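Local coordinates for phosphatidylinositol transfer protein SFH5 (Saccharomyces cerevisiae, PDB 6W32), which binds and transfers phosphatidylinositol without detectable phosphatidylcholine transfer, regulates plasma-membrane PtdIns(4,5)P2 homeostasis, and binds heme b, at residues A[121-126]-A[260-265]; A[129-134]-A[174-179]; A[153-158]-A[202-207]; A[178-183]-A[215-220]. All coordinates share one frame; numbering follows the deposited sequence.

Contact 1: residues A[121-126]-A[260-265]; sequences TFDANG and LKDCPY
With CG of D123 anti to its backbone N (chi1 168°) and CG of D262 anti to its carbonyl carbon (chi1 -74°), the two aspartates meet carboxylate to carboxylate. Their side chains cross at about a right angle with the acid planes 51° apart, and D123 OD2 is modelled 2.9 Å from D262 OD2. Two acceptors face each other here, so this is a meeting of like charges and no hydrogen bond; at 2.9 Å resolution so short a spacing is doubtful. K261 borders the pair with its aliphatic chain, its CG lying 4.4 Å from D123 OD2 and its CD 4.3 Å from N125 O, while its NZ makes a long, weak ion pair with D127.

Aspartate suits position 123 because its short carboxylate can fold back onto the turn: its OD1 accepts the backbone N of N125 at 3.1 Å, the donor standing above the carboxylate plane. The model is also consistent with glycine at 126, where D123 OD2 lies close to the position a CB would take. On the other side, L260 to C263 form a type I turn with a weak closing bond, and D262 O accepts from Q280 NE2. D123 to G126 likewise make a type I turn, here reinforced by an Asx turn, in the connection of the beta hairpin formed by strands 118-122 and 132-136 of the CRAL-TRIO domain.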
# COMPACT_ATOMS: atom_id res chain seq x y z
N THR A 121 1.69 10.99 -5.58
CA THR A 121 1.72 12.40 -5.19
C THR A 121 1.70 12.57 -3.68
O THR A 121 1.13 11.75 -2.95
CB THR A 121 0.55 13.19 -5.76
OG1 THR A 121 -0.62 12.93 -4.96
CG2 THR A 121 0.28 12.79 -7.18
N PHE A 122 2.28 13.66 -3.22
CA PHE A 122 2.34 13.93 -1.79
C PHE A 122 2.09 15.41 -1.56
O PHE A 122 2.63 16.25 -2.28
CB PHE A 122 3.69 13.54 -1.20
CG PHE A 122 3.81 13.83 0.26
CD1 PHE A 122 4.61 14.85 0.70
CD2 PHE A 122 3.13 13.06 1.19
CE1 PHE A 122 4.73 15.13 2.05
CE2 PHE A 122 3.25 13.32 2.55
CZ PHE A 122 4.05 14.36 2.97
N ASP A 123 1.29 15.71 -0.55
CA ASP A 123 0.82 17.07 -0.24
C ASP A 123 1.15 17.32 1.23
O ASP A 123 0.39 16.94 2.13
CB ASP A 123 -0.67 17.21 -0.51
CG ASP A 123 -1.26 18.49 0.07
OD1 ASP A 123 -0.51 19.47 0.29
OD2 ASP A 123 -2.49 18.53 0.28
N ALA A 124 2.30 17.98 1.45
CA ALA A 124 2.79 18.19 2.80
C ALA A 124 1.74 18.83 3.70
O ALA A 124 1.75 18.61 4.92
CB ALA A 124 4.04 19.05 2.76
N ASN A 125 0.82 19.59 3.12
CA ASN A 125 -0.19 20.29 3.89
C ASN A 125 -1.58 19.79 3.56
O ASN A 125 -2.52 20.58 3.39
CB ASN A 125 -0.09 21.80 3.70
CG ASN A 125 -0.12 22.53 5.03
OD1 ASN A 125 -1.15 22.55 5.72
ND2 ASN A 125 1.03 23.09 5.43
N GLY A 126 -1.72 18.48 3.46
CA GLY A 126 -3.00 17.87 3.15
C GLY A 126 -3.66 17.37 4.40
O GLY A 126 -3.06 17.33 5.46
N LEU A 260 -10.13 15.18 -1.79
CA LEU A 260 -8.69 15.46 -1.74
C LEU A 260 -8.49 16.94 -1.99
O LEU A 260 -8.58 17.38 -3.14
CB LEU A 260 -7.90 14.66 -2.77
CG LEU A 260 -7.92 13.14 -2.77
CD1 LEU A 260 -6.94 12.66 -3.80
CD2 LEU A 260 -7.62 12.62 -1.39
N LYS A 261 -8.17 17.70 -0.94
CA LYS A 261 -8.22 19.15 -1.08
C LYS A 261 -7.27 19.64 -2.16
O LYS A 261 -7.67 20.44 -3.01
CB LYS A 261 -8.01 19.84 0.27
CG LYS A 261 -6.64 19.92 0.90
CD LYS A 261 -6.67 20.84 2.18
CE LYS A 261 -8.00 20.68 2.98
NZ LYS A 261 -8.49 21.86 3.83
N ASP A 262 -6.05 19.09 -2.23
CA ASP A 262 -5.04 19.65 -3.13
C ASP A 262 -4.73 18.81 -4.37
O ASP A 262 -3.65 18.93 -4.96
CB ASP A 262 -3.76 19.92 -2.35
CG ASP A 262 -3.90 21.10 -1.47
OD1 ASP A 262 -4.84 21.88 -1.76
OD2 ASP A 262 -3.13 21.25 -0.51
N CYS A 263 -5.67 17.99 -4.82
CA CYS A 263 -5.50 17.29 -6.07
C CYS A 263 -5.66 18.26 -7.24
O CYS A 263 -6.12 19.39 -7.05
CB CYS A 263 -6.49 16.14 -6.14
SG CYS A 263 -8.08 16.67 -6.60
N PRO A 264 -5.28 17.89 -8.46
CA PRO A 264 -5.26 18.90 -9.52
C PRO A 264 -6.67 19.41 -9.83
O PRO A 264 -7.65 18.66 -9.78
CB PRO A 264 -4.64 18.15 -10.71
CG PRO A 264 -4.86 16.72 -10.42
CD PRO A 264 -4.79 16.58 -8.95
N TYR A 265 -6.76 20.72 -10.11
CA TYR A 265 -8.04 21.27 -10.59
C TYR A 265 -8.50 20.51 -11.82
O TYR A 265 -9.63 20.01 -11.87
CB TYR A 265 -7.92 22.76 -10.92
CG TYR A 265 -9.25 23.42 -11.31
CD1 TYR A 265 -10.09 23.95 -10.32
CD2 TYR A 265 -9.67 23.51 -12.64
CE1 TYR A 265 -11.28 24.56 -10.64
CE2 TYR A 265 -10.89 24.12 -12.97
CZ TYR A 265 -11.68 24.64 -11.96
OH TYR A 265 -12.89 25.26 -12.22

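Contact 2: residues A[129-134]-A[174-179]; sequences NKKAVT and SDNNYM
The Y178 ring has the amide oxygen of N129 at its edge, near the ring plane, and the N129 amide is turned 71° against it. K73 adds a cation-pi contact to this ring, and Y178 OH is hydrogen-bonded to E214. The same oxygen, N129 OD1, accepts a weak hydrogen bond from N177 N at 3.3 Å. Asparagine fits this place well: its backbone is in the left-handed region (phi 61°), which asparagine tolerates better than most residues, and its N donates to D175 O at 2.8 Å.

Farther out, K131 stretches an extended chain obliquely across D175 and N176. Its NZ forms a salt bridge with D175 OD2, approached from above the carboxylate plane; the modelled length is too short to be taken literally. On the way, K131 CB passes 3.5 Å from N176 OD1, whereas N176 ND2 is held by L168 O. The apolar touch of the contact belongs to M179, whose SD lies 4.0 Å from T134 CG2; its CG separately approaches the carbonyl oxygen of A132 at 3.7 Å. Flexible and unbranched, this methionine also packs on M162 and L166 of helix 151-166. The loop 174-178 thus leads into strand 179-184 beside strand 132-136, which has strand 118-122 along its other edge, and backbone bonds from A132 and T134 to T180 continue the sheet.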
# COMPACT_ATOMS: atom_id res chain seq x y z
N ASN A 129 -3.82 11.76 6.72
CA ASN A 129 -3.85 10.47 6.04
C ASN A 129 -4.46 10.60 4.67
O ASN A 129 -4.96 9.61 4.10
CB ASN A 129 -4.59 9.43 6.88
CG ASN A 129 -4.04 9.36 8.29
OD1 ASN A 129 -2.83 9.21 8.49
ND2 ASN A 129 -4.93 9.52 9.28
N LYS A 130 -4.41 11.80 4.12
CA LYS A 130 -4.64 12.00 2.70
C LYS A 130 -3.54 12.86 2.08
O LYS A 130 -3.77 13.49 1.05
CB LYS A 130 -6.02 12.63 2.45
CG LYS A 130 -7.19 11.86 3.06
CD LYS A 130 -8.43 12.20 2.32
CE LYS A 130 -9.64 12.14 3.23
NZ LYS A 130 -10.86 12.63 2.54
N LYS A 131 -2.36 12.88 2.69
CA LYS A 131 -1.18 13.52 2.15
C LYS A 131 -0.40 12.63 1.18
O LYS A 131 0.11 13.12 0.17
CB LYS A 131 -0.26 13.95 3.29
CG LYS A 131 -0.93 14.76 4.38
CD LYS A 131 -0.04 14.76 5.62
CE LYS A 131 -0.39 15.89 6.55
NZ LYS A 131 0.60 16.00 7.63
N ALA A 132 -0.29 11.34 1.44
CA ALA A 132 0.31 10.42 0.48
C ALA A 132 -0.80 9.71 -0.28
O ALA A 132 -1.64 9.04 0.33
CB ALA A 132 1.20 9.39 1.19
N VAL A 133 -0.82 9.86 -1.59
CA VAL A 133 -1.84 9.27 -2.45
C VAL A 133 -1.13 8.51 -3.56
O VAL A 133 -0.12 8.99 -4.09
CB VAL A 133 -2.76 10.36 -3.05
CG1 VAL A 133 -3.96 9.75 -3.74
CG2 VAL A 133 -3.25 11.32 -1.99
N THR A 134 -1.66 7.34 -3.94
CA THR A 134 -1.25 6.75 -5.22
C THR A 134 -2.44 6.68 -6.16
O THR A 134 -3.60 6.61 -5.72
CB THR A 134 -0.62 5.34 -5.13
OG1 THR A 134 -1.64 4.36 -4.91
CG2 THR A 134 0.38 5.25 -4.04
N SER A 174 0.52 10.98 13.53
CA SER A 174 -0.90 10.67 13.61
C SER A 174 -1.67 11.16 12.38
O SER A 174 -2.80 10.70 12.16
CB SER A 174 -1.49 11.29 14.87
OG SER A 174 -0.84 12.53 15.12
N ASP A 175 -1.06 12.04 11.58
CA ASP A 175 -1.66 12.57 10.37
C ASP A 175 -1.02 12.04 9.08
O ASP A 175 -1.39 12.50 7.99
CB ASP A 175 -1.60 14.12 10.38
CG ASP A 175 -0.17 14.68 10.33
OD1 ASP A 175 0.79 13.90 10.55
OD2 ASP A 175 0.01 15.90 10.08
N ASN A 176 -0.03 11.15 9.17
CA ASN A 176 0.59 10.62 7.95
C ASN A 176 1.06 9.18 8.10
O ASN A 176 2.10 8.80 7.56
CB ASN A 176 1.75 11.49 7.48
CG ASN A 176 2.04 11.30 6.01
OD1 ASN A 176 1.11 11.29 5.19
ND2 ASN A 176 3.32 11.08 5.68
N ASN A 177 0.34 8.36 8.86
CA ASN A 177 0.67 6.94 8.97
C ASN A 177 -0.32 6.05 8.23
O ASN A 177 -0.46 4.87 8.56
CB ASN A 177 0.76 6.51 10.44
CG ASN A 177 -0.45 6.94 11.25
OD1 ASN A 177 -1.30 7.66 10.74
ND2 ASN A 177 -0.51 6.55 12.52
N TYR A 178 -1.03 6.59 7.25
CA TYR A 178 -1.86 5.79 6.36
C TYR A 178 -1.80 6.44 4.99
O TYR A 178 -1.35 7.58 4.85
CB TYR A 178 -3.32 5.70 6.79
CG TYR A 178 -3.64 4.88 8.03
CD1 TYR A 178 -3.36 5.35 9.28
CD2 TYR A 178 -4.30 3.67 7.92
CE1 TYR A 178 -3.69 4.62 10.40
CE2 TYR A 178 -4.63 2.93 9.03
CZ TYR A 178 -4.32 3.40 10.26
OH TYR A 178 -4.63 2.67 11.39
N MET A 179 -2.31 5.74 3.99
CA MET A 179 -2.22 6.14 2.59
C MET A 179 -3.63 6.34 2.03
O MET A 179 -4.62 5.86 2.59
CB MET A 179 -1.49 5.07 1.79
CG MET A 179 -1.06 5.40 0.36
SD MET A 179 0.04 4.05 -0.19
CE MET A 179 -1.00 2.73 0.40

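Contact 3: residues A[153-158]-A[202-207]; sequences KFVRYR and KTVIGI. With HEM (protoporphyrin IX containing Fe), chain D.
V155 meets three side chains of the facing helix, each in a different attitude. Its CG1 comes tip to tip with I207 CD1 at 3.7 Å. The V155 and T203 side chains cross at about a right angle, CG2 to CG2 at 3.6 Å, while V155 and V204 lie alongside, pointing opposite ways, with their CG2 methyls 3.7 Å apart. Beta-branched V155, T203, V204 and I207 present compact methyl surfaces that pack between segment axes 10.1 Å apart and inclined at 43°. T203 offers its methyl here, its OG1 being bonded back to N199 O. V204 CG2 also lies at the edge of the F154 ring.

R158 crosses V204 at about a right angle, and a bend at chi2 (91°) swings CD away from an extended course. The guanidinium then meets a heme propionate at its edge: R158 NE donates to HEM O2A at 3.0 Å and weakly to O1A, and R158 NH2 adds a bond to O2A at 3.2 Å. V204 CG1 packs against HEM CBA, a methylene of the same propionate (3.4 Å).

The interhelical contact is thus apolar, its charged residue directed to the cofactor. R158, Y138 and K219 are all hydrogen-bonded to the heme, and the positive charges of R158 and K219 would probably favour an ionised propionate, offsetting the cost of burial.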
# COMPACT_ATOMS: atom_id res chain seq x y z
N LYS A 153 3.64 -10.45 -13.82
CA LYS A 153 4.44 -9.24 -13.97
C LYS A 153 3.64 -7.99 -13.63
O LYS A 153 4.19 -7.03 -13.09
CB LYS A 153 5.08 -9.16 -15.35
CG LYS A 153 6.63 -9.42 -15.25
CD LYS A 153 7.41 -8.38 -14.34
CE LYS A 153 8.76 -8.94 -13.76
NZ LYS A 153 9.77 -7.90 -13.28
N PHE A 154 2.33 -7.99 -13.90
CA PHE A 154 1.50 -6.90 -13.41
C PHE A 154 1.60 -6.77 -11.90
O PHE A 154 2.02 -5.73 -11.38
CB PHE A 154 0.04 -7.11 -13.82
CG PHE A 154 -0.84 -5.95 -13.52
CD1 PHE A 154 -1.11 -5.01 -14.50
CD2 PHE A 154 -1.42 -5.80 -12.27
CE1 PHE A 154 -1.95 -3.93 -14.22
CE2 PHE A 154 -2.23 -4.74 -11.99
CZ PHE A 154 -2.49 -3.79 -12.97
N VAL A 155 1.23 -7.84 -11.17
CA VAL A 155 1.27 -7.80 -9.71
C VAL A 155 2.61 -7.30 -9.21
O VAL A 155 2.70 -6.64 -8.18
CB VAL A 155 0.94 -9.17 -9.12
CG1 VAL A 155 1.14 -9.15 -7.62
CG2 VAL A 155 -0.46 -9.55 -9.43
N ARG A 156 3.68 -7.61 -9.93
CA ARG A 156 4.96 -7.10 -9.47
C ARG A 156 5.07 -5.60 -9.73
O ARG A 156 5.58 -4.86 -8.88
CB ARG A 156 6.10 -7.86 -10.11
CG ARG A 156 6.29 -9.25 -9.59
CD ARG A 156 7.78 -9.69 -9.82
NE ARG A 156 8.66 -9.34 -8.71
CZ ARG A 156 8.76 -10.10 -7.62
NH1 ARG A 156 9.56 -9.74 -6.62
NH2 ARG A 156 8.02 -11.21 -7.54
N TYR A 157 4.54 -5.13 -10.86
CA TYR A 157 4.47 -3.70 -11.11
C TYR A 157 3.76 -2.97 -9.97
O TYR A 157 4.33 -2.06 -9.35
CB TYR A 157 3.75 -3.42 -12.43
CG TYR A 157 3.25 -2.02 -12.48
CD1 TYR A 157 4.15 -0.97 -12.58
CD2 TYR A 157 1.91 -1.74 -12.35
CE1 TYR A 157 3.70 0.34 -12.58
CE2 TYR A 157 1.45 -0.43 -12.34
CZ TYR A 157 2.35 0.60 -12.46
OH TYR A 157 1.89 1.88 -12.46
N ARG A 158 2.51 -3.40 -9.66
CA ARG A 158 1.65 -2.70 -8.71
C ARG A 158 2.17 -2.76 -7.27
O ARG A 158 2.13 -1.76 -6.55
CB ARG A 158 0.24 -3.28 -8.75
CG ARG A 158 -0.69 -2.59 -7.75
CD ARG A 158 -1.47 -1.37 -8.31
NE ARG A 158 -2.34 -0.83 -7.26
CZ ARG A 158 -1.90 0.03 -6.34
NH1 ARG A 158 -0.65 0.44 -6.41
NH2 ARG A 158 -2.70 0.47 -5.37
N LYS A 202 -8.20 -9.62 -8.29
CA LYS A 202 -8.31 -10.51 -7.15
C LYS A 202 -6.94 -10.85 -6.57
O LYS A 202 -6.78 -10.94 -5.35
CB LYS A 202 -9.08 -11.76 -7.55
CG LYS A 202 -10.56 -11.44 -7.89
CD LYS A 202 -11.30 -12.55 -8.64
CE LYS A 202 -11.26 -13.89 -7.90
NZ LYS A 202 -12.22 -14.89 -8.50
N THR A 203 -5.93 -10.97 -7.44
CA THR A 203 -4.59 -11.32 -6.99
C THR A 203 -3.98 -10.20 -6.16
O THR A 203 -3.60 -10.41 -5.00
CB THR A 203 -3.68 -11.62 -8.18
OG1 THR A 203 -4.30 -12.61 -9.01
CG2 THR A 203 -2.35 -12.13 -7.70
N VAL A 204 -3.87 -9.01 -6.74
CA VAL A 204 -3.38 -7.86 -5.98
C VAL A 204 -4.21 -7.69 -4.71
O VAL A 204 -3.64 -7.56 -3.61
CB VAL A 204 -3.39 -6.60 -6.85
CG1 VAL A 204 -2.98 -5.40 -6.04
CG2 VAL A 204 -2.45 -6.79 -8.01
N ILE A 205 -5.55 -7.73 -4.82
CA ILE A 205 -6.40 -7.54 -3.64
C ILE A 205 -5.98 -8.47 -2.51
O ILE A 205 -5.84 -8.03 -1.35
CB ILE A 205 -7.89 -7.71 -3.97
CG1 ILE A 205 -8.40 -6.48 -4.73
CG2 ILE A 205 -8.68 -7.77 -2.69
CD1 ILE A 205 -9.66 -6.70 -5.45
N GLY A 206 -5.78 -9.77 -2.83
CA GLY A 206 -5.36 -10.72 -1.81
C GLY A 206 -4.08 -10.30 -1.12
O GLY A 206 -3.90 -10.50 0.09
N ILE A 207 -3.18 -9.67 -1.85
CA ILE A 207 -1.92 -9.32 -1.25
C ILE A 207 -2.09 -8.15 -0.31
O ILE A 207 -1.68 -8.23 0.86
CB ILE A 207 -0.89 -9.04 -2.35
CG1 ILE A 207 -0.44 -10.38 -2.92
CG2 ILE A 207 0.23 -8.19 -1.81
CD1 ILE A 207 0.21 -10.22 -4.22
CHA HEM D . -9.55 -3.31 -7.40
CHB HEM D . -8.20 -3.16 -12.00
CHC HEM D . -12.65 -1.73 -13.22
CHD HEM D . -13.86 -1.40 -8.51
C1A HEM D . -8.81 -3.38 -8.55
C2A HEM D . -7.46 -3.85 -8.59
C3A HEM D . -7.06 -3.86 -9.87
C4A HEM D . -8.18 -3.35 -10.65
CMA HEM D . -5.71 -4.25 -10.52
CAA HEM D . -6.79 -4.33 -7.28
CBA HEM D . -5.73 -3.45 -6.66
CGA HEM D . -5.50 -2.11 -7.25
O1A HEM D . -4.89 -2.16 -8.37
O2A HEM D . -5.16 -1.28 -6.35
C1B HEM D . -9.29 -2.82 -12.73
C2B HEM D . -9.33 -2.76 -14.17
C3B HEM D . -10.56 -2.37 -14.52
C4B HEM D . -11.34 -2.16 -13.31
CMB HEM D . -8.12 -3.10 -15.06
CAB HEM D . -11.06 -2.14 -15.96
CBB HEM D . -12.18 -2.70 -16.41
C1C HEM D . -13.40 -1.48 -12.08
C2C HEM D . -14.80 -1.01 -11.97
C3C HEM D . -15.12 -0.92 -10.66
C4C HEM D . -13.95 -1.33 -9.89
CMC HEM D . -15.74 -0.65 -13.15
CAC HEM D . -16.47 -0.45 -10.06
CBC HEM D . -16.52 0.38 -8.99
C1D HEM D . -12.85 -1.93 -7.76
C2D HEM D . -12.85 -2.16 -6.34
C3D HEM D . -11.49 -2.79 -6.03
C4D HEM D . -10.82 -2.85 -7.28
CMD HEM D . -13.95 -1.86 -5.31
CAD HEM D . -10.85 -3.22 -4.70
CBD HEM D . -9.76 -2.19 -4.38
CGD HEM D . -9.19 -2.52 -3.02
O1D HEM D . -8.16 -1.88 -2.63
O2D HEM D . -9.61 -3.59 -2.46
NA HEM D . -9.23 -3.09 -9.81
NB HEM D . -10.53 -2.45 -12.24
NC HEM D . -12.98 -1.66 -10.81
ND HEM D . -11.62 -2.37 -8.29
FE HEM D . -11.06 -2.29 -10.28

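Contact 4: residues A[178-183]-A[215-220]; sequences YMTQVH and LLYAKY. With HEM (protoporphyrin IX containing Fe), chain D.
Y220, Q181 and Y178 lose the most surface as strand 179-184 pairs in parallel with strand 216-222, the two strands of a beta-alpha-beta unit whose crossover contains helix 195-211. Y220 serves the pairing with both backbone and ring. Its N donates to Q181 O at 2.9 Å and its O accepts H183 N. The side chain lies on the face of T180, A218 and V182, where the edge of its ring meets T180 CG2, 3.7 Å from Y220 CE1, and V182 CG2 touches Y220 CB. Tyrosine suits this place by its length, as its OH is hydrogen-bonded to K130 NZ.

Q181 points to the other sheet face with M179, L216 and K219. Its chain extends across L216 at about a right angle, Q181 CG lying 3.8 Å from L216 CD1, and its CB rests near K219 CE; its amide may be turned over in the model. At the start of the pairing, Y178 CD2 lies 3.4 Å from L216 O, the ring lying obliquely beside the backbone of residues 215-217. There M179 N bonds to L215 O and M179 O accepts Y217 N, before the chain turns a corner at Y217 and the next rung becomes Q181 N to A218 O.

The Q181 face leads to heme. H183 donates weakly from NE2 to HEM O2A and, through ND1, is bonded to Y185 OH, the proximal iron ligand. K219 suits its place by reach: extended beyond CG, it spans both propionates, with NZ 3.0 Å from HEM O2A and 2.7 Å from HEM O1D.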
# COMPACT_ATOMS: atom_id res chain seq x y z
N TYR A 178 -1.03 6.59 7.25
CA TYR A 178 -1.86 5.79 6.36
C TYR A 178 -1.80 6.44 4.99
O TYR A 178 -1.35 7.58 4.85
CB TYR A 178 -3.32 5.70 6.79
CG TYR A 178 -3.64 4.88 8.03
CD1 TYR A 178 -3.36 5.35 9.28
CD2 TYR A 178 -4.30 3.67 7.92
CE1 TYR A 178 -3.69 4.62 10.40
CE2 TYR A 178 -4.63 2.93 9.03
CZ TYR A 178 -4.32 3.40 10.26
OH TYR A 178 -4.63 2.67 11.39
N MET A 179 -2.31 5.74 3.99
CA MET A 179 -2.22 6.14 2.59
C MET A 179 -3.63 6.34 2.03
O MET A 179 -4.62 5.86 2.59
CB MET A 179 -1.49 5.07 1.79
CG MET A 179 -1.06 5.40 0.36
SD MET A 179 0.04 4.05 -0.19
CE MET A 179 -1.00 2.73 0.40
N THR A 180 -3.72 7.06 0.93
CA THR A 180 -4.97 7.16 0.19
C THR A 180 -4.70 6.76 -1.25
O THR A 180 -3.56 6.85 -1.72
CB THR A 180 -5.56 8.56 0.33
OG1 THR A 180 -5.91 8.77 1.71
CG2 THR A 180 -6.78 8.76 -0.55
N GLN A 181 -5.72 6.24 -1.93
CA GLN A 181 -5.53 5.67 -3.25
C GLN A 181 -6.68 6.09 -4.13
O GLN A 181 -7.82 6.12 -3.67
CB GLN A 181 -5.42 4.14 -3.17
CG GLN A 181 -4.16 3.67 -2.45
CD GLN A 181 -4.14 2.19 -2.14
OE1 GLN A 181 -3.61 1.77 -1.10
NE2 GLN A 181 -4.72 1.39 -3.02
N VAL A 182 -6.40 6.43 -5.39
CA VAL A 182 -7.46 6.70 -6.35
C VAL A 182 -7.29 5.76 -7.53
O VAL A 182 -6.18 5.59 -8.03
CB VAL A 182 -7.48 8.17 -6.84
CG1 VAL A 182 -8.38 8.33 -8.08
CG2 VAL A 182 -7.98 9.06 -5.79
N HIS A 183 -8.40 5.20 -7.99
CA HIS A 183 -8.50 4.61 -9.31
C HIS A 183 -9.30 5.56 -10.20
O HIS A 183 -10.29 6.15 -9.76
CB HIS A 183 -9.19 3.25 -9.28
CG HIS A 183 -8.35 2.18 -8.65
ND1 HIS A 183 -8.71 0.85 -8.67
CD2 HIS A 183 -7.17 2.25 -7.99
CE1 HIS A 183 -7.78 0.15 -8.04
NE2 HIS A 183 -6.84 0.98 -7.61
N LEU A 215 -2.98 -0.02 6.46
CA LEU A 215 -2.27 1.03 5.74
C LEU A 215 -3.15 1.89 4.84
O LEU A 215 -2.68 2.93 4.37
CB LEU A 215 -1.14 0.43 4.88
CG LEU A 215 -0.05 -0.16 5.76
CD1 LEU A 215 0.74 -1.23 5.03
CD2 LEU A 215 0.88 0.92 6.35
N LEU A 216 -4.40 1.52 4.59
CA LEU A 216 -5.28 2.35 3.77
C LEU A 216 -6.15 3.19 4.67
O LEU A 216 -6.69 2.69 5.66
CB LEU A 216 -6.17 1.48 2.88
CG LEU A 216 -6.95 2.10 1.75
CD1 LEU A 216 -6.02 2.54 0.71
CD2 LEU A 216 -7.93 1.09 1.16
N TYR A 217 -6.28 4.48 4.34
CA TYR A 217 -7.28 5.34 5.02
C TYR A 217 -8.54 5.46 4.18
O TYR A 217 -9.61 5.10 4.65
CB TYR A 217 -6.76 6.74 5.34
CG TYR A 217 -7.81 7.59 6.06
CD1 TYR A 217 -8.20 7.29 7.36
CD2 TYR A 217 -8.41 8.66 5.42
CE1 TYR A 217 -9.19 8.05 8.03
CE2 TYR A 217 -9.39 9.41 6.06
CZ TYR A 217 -9.77 9.11 7.37
OH TYR A 217 -10.74 9.89 7.98
N ALA A 218 -8.42 5.94 2.94
CA ALA A 218 -9.54 6.07 2.02
C ALA A 218 -9.10 5.69 0.62
O ALA A 218 -7.97 5.98 0.22
CB ALA A 218 -10.06 7.50 1.96
N LYS A 219 -10.01 5.07 -0.12
CA LYS A 219 -9.79 4.74 -1.53
C LYS A 219 -10.97 5.25 -2.36
O LYS A 219 -12.14 4.99 -2.02
CB LYS A 219 -9.58 3.24 -1.68
CG LYS A 219 -9.18 2.79 -3.07
CD LYS A 219 -8.35 1.52 -3.01
CE LYS A 219 -7.62 1.22 -4.31
NZ LYS A 219 -6.92 -0.11 -4.23
N TYR A 220 -10.67 6.01 -3.43
CA TYR A 220 -11.70 6.62 -4.26
C TYR A 220 -11.65 5.99 -5.64
O TYR A 220 -10.57 5.79 -6.20
CB TYR A 220 -11.51 8.15 -4.39
CG TYR A 220 -11.51 8.84 -3.05
CD1 TYR A 220 -10.32 9.05 -2.38
CD2 TYR A 220 -12.70 9.20 -2.43
CE1 TYR A 220 -10.29 9.63 -1.13
CE2 TYR A 220 -12.69 9.81 -1.17
CZ TYR A 220 -11.46 10.00 -0.54
OH TYR A 220 -11.37 10.58 0.69
CHA HEM D . -9.55 -3.31 -7.40
CHB HEM D . -8.20 -3.16 -12.00
CHC HEM D . -12.65 -1.73 -13.22
CHD HEM D . -13.86 -1.40 -8.51
C1A HEM D . -8.81 -3.38 -8.55
C2A HEM D . -7.46 -3.85 -8.59
C3A HEM D . -7.06 -3.86 -9.87
C4A HEM D . -8.18 -3.35 -10.65
CMA HEM D . -5.71 -4.25 -10.52
CAA HEM D . -6.79 -4.33 -7.28
CBA HEM D . -5.73 -3.45 -6.66
CGA HEM D . -5.50 -2.11 -7.25
O1A HEM D . -4.89 -2.16 -8.37
O2A HEM D . -5.16 -1.28 -6.35
C1B HEM D . -9.29 -2.82 -12.73
C2B HEM D . -9.33 -2.76 -14.17
C3B HEM D . -10.56 -2.37 -14.52
C4B HEM D . -11.34 -2.16 -13.31
CMB HEM D . -8.12 -3.10 -15.06
CAB HEM D . -11.06 -2.14 -15.96
CBB HEM D . -12.18 -2.70 -16.41
C1C HEM D . -13.40 -1.48 -12.08
C2C HEM D . -14.80 -1.01 -11.97
C3C HEM D . -15.12 -0.92 -10.66
C4C HEM D . -13.95 -1.33 -9.89
CMC HEM D . -15.74 -0.65 -13.15
CAC HEM D . -16.47 -0.45 -10.06
CBC HEM D . -16.52 0.38 -8.99
C1D HEM D . -12.85 -1.93 -7.76
C2D HEM D . -12.85 -2.16 -6.34
C3D HEM D . -11.49 -2.79 -6.03
C4D HEM D . -10.82 -2.85 -7.28
CMD HEM D . -13.95 -1.86 -5.31
CAD HEM D . -10.85 -3.22 -4.70
CBD HEM D . -9.76 -2.19 -4.38
CGD HEM D . -9.19 -2.52 -3.02
O1D HEM D . -8.16 -1.88 -2.63
O2D HEM D . -9.61 -3.59 -2.46
NA HEM D . -9.23 -3.09 -9.81
NB HEM D . -10.53 -2.45 -12.24
NC HEM D . -12.98 -1.66 -10.81
ND HEM D . -11.62 -2.37 -8.29
FE HEM D . -11.06 -2.29 -10.28

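Contacts 1, 2 and 4 follow one mixed sheet of the CRAL-TRIO domain, ordered 118-122, 132-136, 179-184, 216-222, 247-250. Contact 1 lies at the surface by the first strand; contact 2, about 11 Å away between centres, joins the second strand to the approach to the third; contact 4, about 8 Å farther from contact 2, pairs third with fourth and shares Y178 and M179 with contact 2. Contact 3 packs helices 151-166 and 195-211, about 16 Å from contact 4. Along the chain, contacts 2, 3 and 4 all fall between the segments of contact 1, and contact 3 alternates with 2 and 4. Helix 151-166 and the sheet grip the heme propionates; helix 195-211 adds apolar packing.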